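15-O-acetyltransferase (Fusarium sporotrichioides, PDB 3FOT) transfers an acetyl group to the 15-hydroxyl of trichothecene intermediates during the biosynthesis of T-2 toxin and related mycotoxins. Local coordinates at residues I306-Q311 with R391-S396; A313-L318 with E366-I371; I371-K376 with V383-S388. All coordinates share one frame; numbering follows the deposited sequence.

How the contacts relate
All three contacts gather on one side of the chain around helices 306-321 and 379-401. Contact 1 joins the two helices directly. Contact 2, centred about 12 Å from contact 1, sets a later part of helix 306-321 against the loop that follows strand 358-365, and contact 3 folds the end of that loop back onto helix 379-401. The centres of contacts 2 and 3 are only about 7 Å apart; they share Ile371, and Leu316 of contact 2 also packs on Ala385, Leu386 and Val373 of contact 3. The centre of contact 3 lies about 14 Å from that of contact 1. All three are structural packing, away from His414, which binds 15-deacetylcalonectrin.

Contact 1: residues I306-Q311 with R391-S396; sequences ISHLTQ and RNIKKS
His308 and Ile393 have the nearest CA atoms of the two helical segments, 6.5 Å apart. The segment axes pass within 9.3 Å of each other at an angle of 117° between their N-to-C directions, so the segments are neither parallel nor antiparallel. Ile393 carries its side of the contact through CD1 and CG2. Its CD1 lies 3.6 Å from the carbonyl O of His308 and equally close to Gln311 CG. Gln311 offers this methylene because its CG stands anti to the backbone N (chi1 175°) before the chain bends. The other branch, CG2, meets His308 CD2 at 3.8 Å, the imidazole and the isoleucine lying side by side but pointing opposite ways. One face of the ring is covered near its rim by Lys394 CB, 4.2 Å from NE2 of His308. The polar ends find partners in the residues just before helix 306-321: His308 ND1 accepts from Thr305 N, and Lys394 NZ bonds to Gly303 O and makes a cation-pi contact with Phe304. No hydrogen bond spans the segments, so adhesion is van der Waals; Lys394 NZ, 5.1 Å from His308 NE2, would probably discourage a positive charge on the ring, and ND1, an acceptor, is probably unprotonated.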
# COMPACT_ATOMS: atom_id res chain seq x y z
N ILE A 306 -12.92 12.12 -5.26
CA ILE A 306 -13.10 10.95 -6.10
C ILE A 306 -13.02 9.65 -5.29
O ILE A 306 -13.63 8.65 -5.67
CB ILE A 306 -12.09 10.98 -7.28
CG1 ILE A 306 -12.39 9.90 -8.31
CG2 ILE A 306 -10.64 10.94 -6.80
CD1 ILE A 306 -11.68 10.13 -9.67
N SER A 307 -12.31 9.65 -4.16
CA SER A 307 -12.29 8.46 -3.29
C SER A 307 -13.68 8.17 -2.67
O SER A 307 -14.11 7.00 -2.57
CB SER A 307 -11.28 8.65 -2.16
OG SER A 307 -9.98 8.48 -2.64
N HIS A 308 -14.38 9.23 -2.26
CA HIS A 308 -15.77 9.08 -1.79
C HIS A 308 -16.63 8.51 -2.91
O HIS A 308 -17.40 7.58 -2.71
CB HIS A 308 -16.36 10.43 -1.37
CG HIS A 308 -15.69 11.04 -0.18
ND1 HIS A 308 -15.34 12.37 -0.14
CD2 HIS A 308 -15.31 10.51 1.00
CE1 HIS A 308 -14.78 12.64 1.03
NE2 HIS A 308 -14.75 11.52 1.74
N LEU A 309 -16.49 9.09 -4.10
CA LEU A 309 -17.29 8.66 -5.25
C LEU A 309 -17.02 7.21 -5.59
O LEU A 309 -17.93 6.46 -5.93
CB LEU A 309 -17.01 9.55 -6.46
CG LEU A 309 -17.89 9.12 -7.65
CD1 LEU A 309 -19.38 9.44 -7.36
CD2 LEU A 309 -17.45 9.77 -8.96
N THR A 310 -15.75 6.81 -5.53
CA THR A 310 -15.41 5.42 -5.80
C THR A 310 -16.08 4.49 -4.79
O THR A 310 -16.63 3.45 -5.15
CB THR A 310 -13.88 5.18 -5.85
OG1 THR A 310 -13.31 6.08 -6.81
CG2 THR A 310 -13.56 3.77 -6.26
N GLN A 311 -16.02 4.85 -3.52
CA GLN A 311 -16.67 4.04 -2.49
C GLN A 311 -18.20 3.94 -2.74
O GLN A 311 -18.81 2.88 -2.52
CB GLN A 311 -16.34 4.59 -1.10
CG GLN A 311 -17.07 3.88 0.05
CD GLN A 311 -16.61 2.45 0.28
OE1 GLN A 311 -15.79 2.20 1.19
NE2 GLN A 311 -17.14 1.50 -0.51
N ARG A 391 -22.52 11.37 0.53
CA ARG A 391 -22.79 12.15 1.74
C ARG A 391 -22.79 11.26 2.99
O ARG A 391 -22.26 11.67 4.03
CB ARG A 391 -24.10 12.93 1.62
CG ARG A 391 -24.11 13.93 0.47
CD ARG A 391 -25.29 14.93 0.53
NE ARG A 391 -25.32 15.81 -0.66
CZ ARG A 391 -24.50 16.84 -0.84
NH1 ARG A 391 -23.59 17.16 0.07
NH2 ARG A 391 -24.59 17.57 -1.95
N ASN A 392 -23.35 10.05 2.87
CA ASN A 392 -23.30 9.00 3.91
C ASN A 392 -21.84 8.60 4.22
O ASN A 392 -21.43 8.49 5.38
CB ASN A 392 -24.05 7.73 3.47
CG ASN A 392 -25.56 7.78 3.72
OD1 ASN A 392 -26.04 7.29 4.74
ND2 ASN A 392 -26.32 8.31 2.77
N ILE A 393 -21.06 8.37 3.17
CA ILE A 393 -19.64 8.03 3.32
C ILE A 393 -18.85 9.12 4.04
O ILE A 393 -18.14 8.85 5.02
CB ILE A 393 -19.00 7.69 1.95
CG1 ILE A 393 -19.64 6.43 1.38
CG2 ILE A 393 -17.44 7.50 2.05
CD1 ILE A 393 -19.63 6.39 -0.16
N LYS A 394 -18.98 10.36 3.58
CA LYS A 394 -18.22 11.45 4.18
C LYS A 394 -18.62 11.66 5.63
O LYS A 394 -17.76 11.85 6.48
CB LYS A 394 -18.39 12.73 3.37
CG LYS A 394 -17.69 13.95 3.98
CD LYS A 394 -17.82 15.14 3.06
CE LYS A 394 -17.06 16.35 3.59
NZ LYS A 394 -15.62 16.03 3.86
N LYS A 395 -19.93 11.60 5.91
CA LYS A 395 -20.46 11.74 7.27
C LYS A 395 -19.90 10.65 8.19
O LYS A 395 -19.49 10.96 9.32
CB LYS A 395 -22.00 11.76 7.25
CG LYS A 395 -22.67 11.59 8.62
N SER A 396 -19.88 9.40 7.72
CA SER A 396 -19.25 8.27 8.42
C SER A 396 -17.81 8.56 8.80
O SER A 396 -17.41 8.37 9.96
CB SER A 396 -19.25 7.00 7.55
OG SER A 396 -20.53 6.52 7.31

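Contact 2: residues A313-L318 with E366-I371; sequences AIVLAL and ENLKSI
Ile371 pushes its CD1 methyl against two neighbouring residues of helix 306-321, Val315 and Leu316. It lies 4.1 Å from Val315 CG1 and 4.0 Å from Leu316 CD1, a blunt tip resting against the hollow between the two side chains. Their directions differ: the isoleucine crosses Leu316 at about a right angle but Val315 at a slant. What carries the tip there is the first torsion of Ile371, chi1 65°, which sets CG1 between the backbone N and the carbonyl carbon and leaves CG2 for another surface. Leu316 also leans over the backbone. Its CG comes to 3.6 Å from the carbonyl O of Ile371, with CD1 almost as near, and its chi1 of -92° is turned away from a staggered value as the side chain swings toward the loop. Beside this, Leu368 adds a lighter touch, its CD2 4.4 Å from Val315 CG1. Leu368 and Ile371 reach the helix together because the intervening backbone closes a tight turn, with Ile371 N bonded to Leu368 O at 3.1 Å. Phe333 of strand 333-340 touches both Val315 and Leu368, while Ala313 and Ala317 pack on helix 500-516. The connection from strand 358-365 to helix 379-401 is thus seated on the buried part of helix 306-321, residues 313-318: plain apolar packing within the BAHD-type fold, away from the substrate-binding His414.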
# COMPACT_ATOMS: atom_id res chain seq x y z
N ALA A 313 -19.66 4.14 -5.73
CA ALA A 313 -19.85 3.33 -6.92
C ALA A 313 -19.68 1.83 -6.60
O ALA A 313 -20.40 0.97 -7.14
CB ALA A 313 -18.87 3.79 -8.00
N ILE A 314 -18.76 1.55 -5.69
CA ILE A 314 -18.56 0.19 -5.17
C ILE A 314 -19.86 -0.37 -4.58
O ILE A 314 -20.26 -1.51 -4.87
CB ILE A 314 -17.40 0.16 -4.15
CG1 ILE A 314 -16.08 0.28 -4.95
CG2 ILE A 314 -17.44 -1.10 -3.27
CD1 ILE A 314 -14.84 0.61 -4.08
N VAL A 315 -20.50 0.46 -3.76
CA VAL A 315 -21.77 0.10 -3.11
C VAL A 315 -22.90 -0.05 -4.11
O VAL A 315 -23.60 -1.08 -4.11
CB VAL A 315 -22.08 1.07 -1.95
CG1 VAL A 315 -23.49 0.85 -1.40
CG2 VAL A 315 -21.07 0.81 -0.83
N LEU A 316 -23.04 0.91 -5.03
CA LEU A 316 -24.08 0.78 -6.07
C LEU A 316 -23.86 -0.45 -6.95
O LEU A 316 -24.82 -1.15 -7.31
CB LEU A 316 -24.18 2.05 -6.95
CG LEU A 316 -25.21 3.12 -6.48
CD1 LEU A 316 -24.98 3.57 -5.06
CD2 LEU A 316 -25.20 4.33 -7.41
N ALA A 317 -22.60 -0.74 -7.28
CA ALA A 317 -22.27 -1.93 -8.09
C ALA A 317 -22.61 -3.21 -7.30
O ALA A 317 -23.09 -4.19 -7.86
CB ALA A 317 -20.78 -1.92 -8.50
N LEU A 318 -22.39 -3.17 -6.00
CA LEU A 318 -22.72 -4.31 -5.14
C LEU A 318 -24.24 -4.55 -5.09
O LEU A 318 -24.70 -5.69 -5.26
CB LEU A 318 -22.17 -4.09 -3.73
CG LEU A 318 -22.52 -5.16 -2.70
CD1 LEU A 318 -21.79 -6.41 -3.06
CD2 LEU A 318 -22.13 -4.65 -1.31
N GLU A 366 -26.90 3.49 5.34
CA GLU A 366 -28.22 2.92 5.59
C GLU A 366 -29.13 3.23 4.42
O GLU A 366 -28.74 3.96 3.49
CB GLU A 366 -28.84 3.49 6.88
CG GLU A 366 -27.97 3.46 8.13
CD GLU A 366 -28.61 4.25 9.26
OE1 GLU A 366 -27.87 4.78 10.11
OE2 GLU A 366 -29.87 4.35 9.30
N ASN A 367 -30.34 2.68 4.46
CA ASN A 367 -31.37 2.84 3.43
C ASN A 367 -30.86 2.52 2.03
O ASN A 367 -30.93 3.30 1.07
CB ASN A 367 -32.09 4.19 3.49
CG ASN A 367 -33.47 4.15 2.84
OD1 ASN A 367 -33.90 3.12 2.32
ND2 ASN A 367 -34.16 5.28 2.87
N LEU A 368 -30.38 1.29 1.93
CA LEU A 368 -29.80 0.82 0.68
C LEU A 368 -30.83 0.77 -0.45
O LEU A 368 -30.48 1.01 -1.62
CB LEU A 368 -29.11 -0.54 0.89
CG LEU A 368 -27.94 -0.51 1.88
CD1 LEU A 368 -27.33 -1.91 2.07
CD2 LEU A 368 -26.86 0.46 1.41
N LYS A 369 -32.10 0.53 -0.13
CA LYS A 369 -33.09 0.45 -1.21
C LYS A 369 -33.21 1.79 -1.92
O LYS A 369 -33.36 1.81 -3.15
CB LYS A 369 -34.48 0.01 -0.69
CG LYS A 369 -35.55 -0.18 -1.79
CD LYS A 369 -35.03 -0.93 -3.05
CE LYS A 369 -36.13 -1.12 -4.09
NZ LYS A 369 -36.80 0.16 -4.51
N SER A 370 -33.11 2.89 -1.17
CA SER A 370 -33.28 4.24 -1.72
C SER A 370 -32.15 4.64 -2.66
O SER A 370 -32.31 5.60 -3.41
CB SER A 370 -33.40 5.30 -0.62
OG SER A 370 -32.13 5.48 0.02
N ILE A 371 -31.02 3.94 -2.60
CA ILE A 371 -29.88 4.20 -3.50
C ILE A 371 -29.62 3.08 -4.52
O ILE A 371 -28.60 3.10 -5.23
CB ILE A 371 -28.57 4.57 -2.71
CG1 ILE A 371 -28.07 3.40 -1.86
CG2 ILE A 371 -28.79 5.87 -1.89
CD1 ILE A 371 -26.63 3.56 -1.38

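Contact 3: residues I371-K376 with V383-S388; sequences ITVSHK and VRALES. Unlike the reference sequence in segment 371-376: Thr372 (reference Ala).
The connection from strand 358-365 into helix 379-401 doubles back here, so that Ile371 and Val373 lie against Ala385 and Ser388 of the helix it leads into. The backbones come very near: the CA atoms of Ile371 and Ala385 are 4.6 Å apart, a spacing that goes with the small alanine side chain. Ala385 CB is the centre of the contact. It lies 3.6 Å from the carbonyl O of Ile371, while Val373 presents both of its methyls to it, CG1 at 3.7 Å and CG2 at 3.9 Å from that same Ala385 CB. The two branches thus fork around a single methyl. One turn later, Ser388 meets Ile371 CG2, the nearest pair being CG2 and Ser388 OG at 3.4 Å. With OG anti to the backbone N of Ser388 (chi1 179°), the hydroxyl sits over this methyl in plain van der Waals contact; no hydrogen bond crosses between the segments.

The loop also carries local bonds. Thr372, which replaces the alanine of the reference sequence, turns away from the helix and bonds through OG1 to Leu368 O. Ser374 OG accepts from Lys376 N at 3.1 Å, an ST turn just before the helix, with a bent N-H...O angle of 135°. His375 stacks on Phe513 and bonds to Ser509, tying the loop to helix 500-516. Val373 also packs on Leu316 of helix 306-321, as does Leu386, and Val383 faces Arg299 of helix 286-299.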
# COMPACT_ATOMS: atom_id res chain seq x y z
N ILE A 371 -31.02 3.94 -2.60
CA ILE A 371 -29.88 4.20 -3.50
C ILE A 371 -29.62 3.08 -4.52
O ILE A 371 -28.60 3.10 -5.23
CB ILE A 371 -28.57 4.57 -2.71
CG1 ILE A 371 -28.07 3.40 -1.86
CG2 ILE A 371 -28.79 5.87 -1.89
CD1 ILE A 371 -26.63 3.56 -1.38
N THR A 372 -30.51 2.08 -4.55
CA THR A 372 -30.41 0.96 -5.50
C THR A 372 -30.86 1.41 -6.89
O THR A 372 -32.05 1.65 -7.14
CB THR A 372 -31.19 -0.29 -5.01
OG1 THR A 372 -30.67 -0.69 -3.74
CG2 THR A 372 -31.05 -1.46 -5.99
N VAL A 373 -29.89 1.58 -7.78
CA VAL A 373 -30.15 2.03 -9.15
C VAL A 373 -29.45 1.11 -10.13
O VAL A 373 -28.36 0.60 -9.86
CB VAL A 373 -29.67 3.49 -9.41
CG1 VAL A 373 -30.46 4.47 -8.58
CG2 VAL A 373 -28.15 3.65 -9.14
N SER A 374 -30.06 0.89 -11.28
CA SER A 374 -29.41 0.11 -12.31
C SER A 374 -28.65 1.02 -13.26
O SER A 374 -28.79 2.25 -13.24
CB SER A 374 -30.42 -0.72 -13.06
OG SER A 374 -31.02 0.09 -14.01
N HIS A 375 -27.82 0.42 -14.12
CA HIS A 375 -27.12 1.20 -15.12
C HIS A 375 -28.07 1.72 -16.20
O HIS A 375 -27.73 2.65 -16.92
CB HIS A 375 -26.01 0.34 -15.73
CG HIS A 375 -24.87 0.09 -14.81
ND1 HIS A 375 -24.00 1.09 -14.42
CD2 HIS A 375 -24.41 -1.05 -14.23
CE1 HIS A 375 -23.07 0.58 -13.63
NE2 HIS A 375 -23.29 -0.71 -13.50
N LYS A 376 -29.26 1.12 -16.29
CA LYS A 376 -30.25 1.51 -17.30
C LYS A 376 -31.21 2.58 -16.77
O LYS A 376 -32.00 3.14 -17.54
CB LYS A 376 -31.04 0.28 -17.78
CG LYS A 376 -30.22 -0.69 -18.64
CD LYS A 376 -30.76 -2.13 -18.57
CE LYS A 376 -29.96 -3.07 -19.49
NZ LYS A 376 -30.43 -4.49 -19.42
N VAL A 383 -27.06 9.69 -10.50
CA VAL A 383 -26.34 10.80 -9.88
C VAL A 383 -26.83 11.03 -8.45
O VAL A 383 -26.03 11.19 -7.54
CB VAL A 383 -26.49 12.11 -10.74
CG1 VAL A 383 -26.07 13.39 -9.98
CG2 VAL A 383 -25.71 11.97 -12.03
N ARG A 384 -28.15 10.99 -8.27
CA ARG A 384 -28.75 11.27 -6.96
C ARG A 384 -28.37 10.17 -5.97
O ARG A 384 -28.04 10.46 -4.81
CB ARG A 384 -30.27 11.45 -7.05
CG ARG A 384 -30.68 12.78 -7.73
CD ARG A 384 -32.21 13.08 -7.66
NE ARG A 384 -32.54 14.33 -8.35
CZ ARG A 384 -32.45 15.54 -7.80
NH1 ARG A 384 -32.05 15.69 -6.55
NH2 ARG A 384 -32.75 16.62 -8.52
N ALA A 385 -28.39 8.93 -6.45
CA ALA A 385 -28.00 7.77 -5.64
C ALA A 385 -26.52 7.88 -5.24
O ALA A 385 -26.15 7.70 -4.07
CB ALA A 385 -28.28 6.47 -6.40
N LEU A 386 -25.66 8.19 -6.22
CA LEU A 386 -24.24 8.37 -5.92
C LEU A 386 -24.01 9.51 -4.94
O LEU A 386 -23.21 9.35 -4.01
CB LEU A 386 -23.44 8.60 -7.21
CG LEU A 386 -23.31 7.36 -8.08
CD1 LEU A 386 -23.02 7.79 -9.52
CD2 LEU A 386 -22.19 6.42 -7.55
N GLU A 387 -24.70 10.63 -5.13
CA GLU A 387 -24.59 11.77 -4.22
C GLU A 387 -25.00 11.39 -2.79
O GLU A 387 -24.31 11.73 -1.83
CB GLU A 387 -25.41 12.97 -4.72
CG GLU A 387 -24.81 13.65 -5.93
CD GLU A 387 -25.45 14.98 -6.26
OE1 GLU A 387 -25.31 15.43 -7.41
OE2 GLU A 387 -26.07 15.59 -5.37
N SER A 388 -26.10 10.67 -2.66
CA SER A 388 -26.61 10.22 -1.34
C SER A 388 -25.55 9.37 -0.64
O SER A 388 -25.21 9.58 0.53
CB SER A 388 -27.88 9.38 -1.54
OG SER A 388 -28.40 8.91 -0.31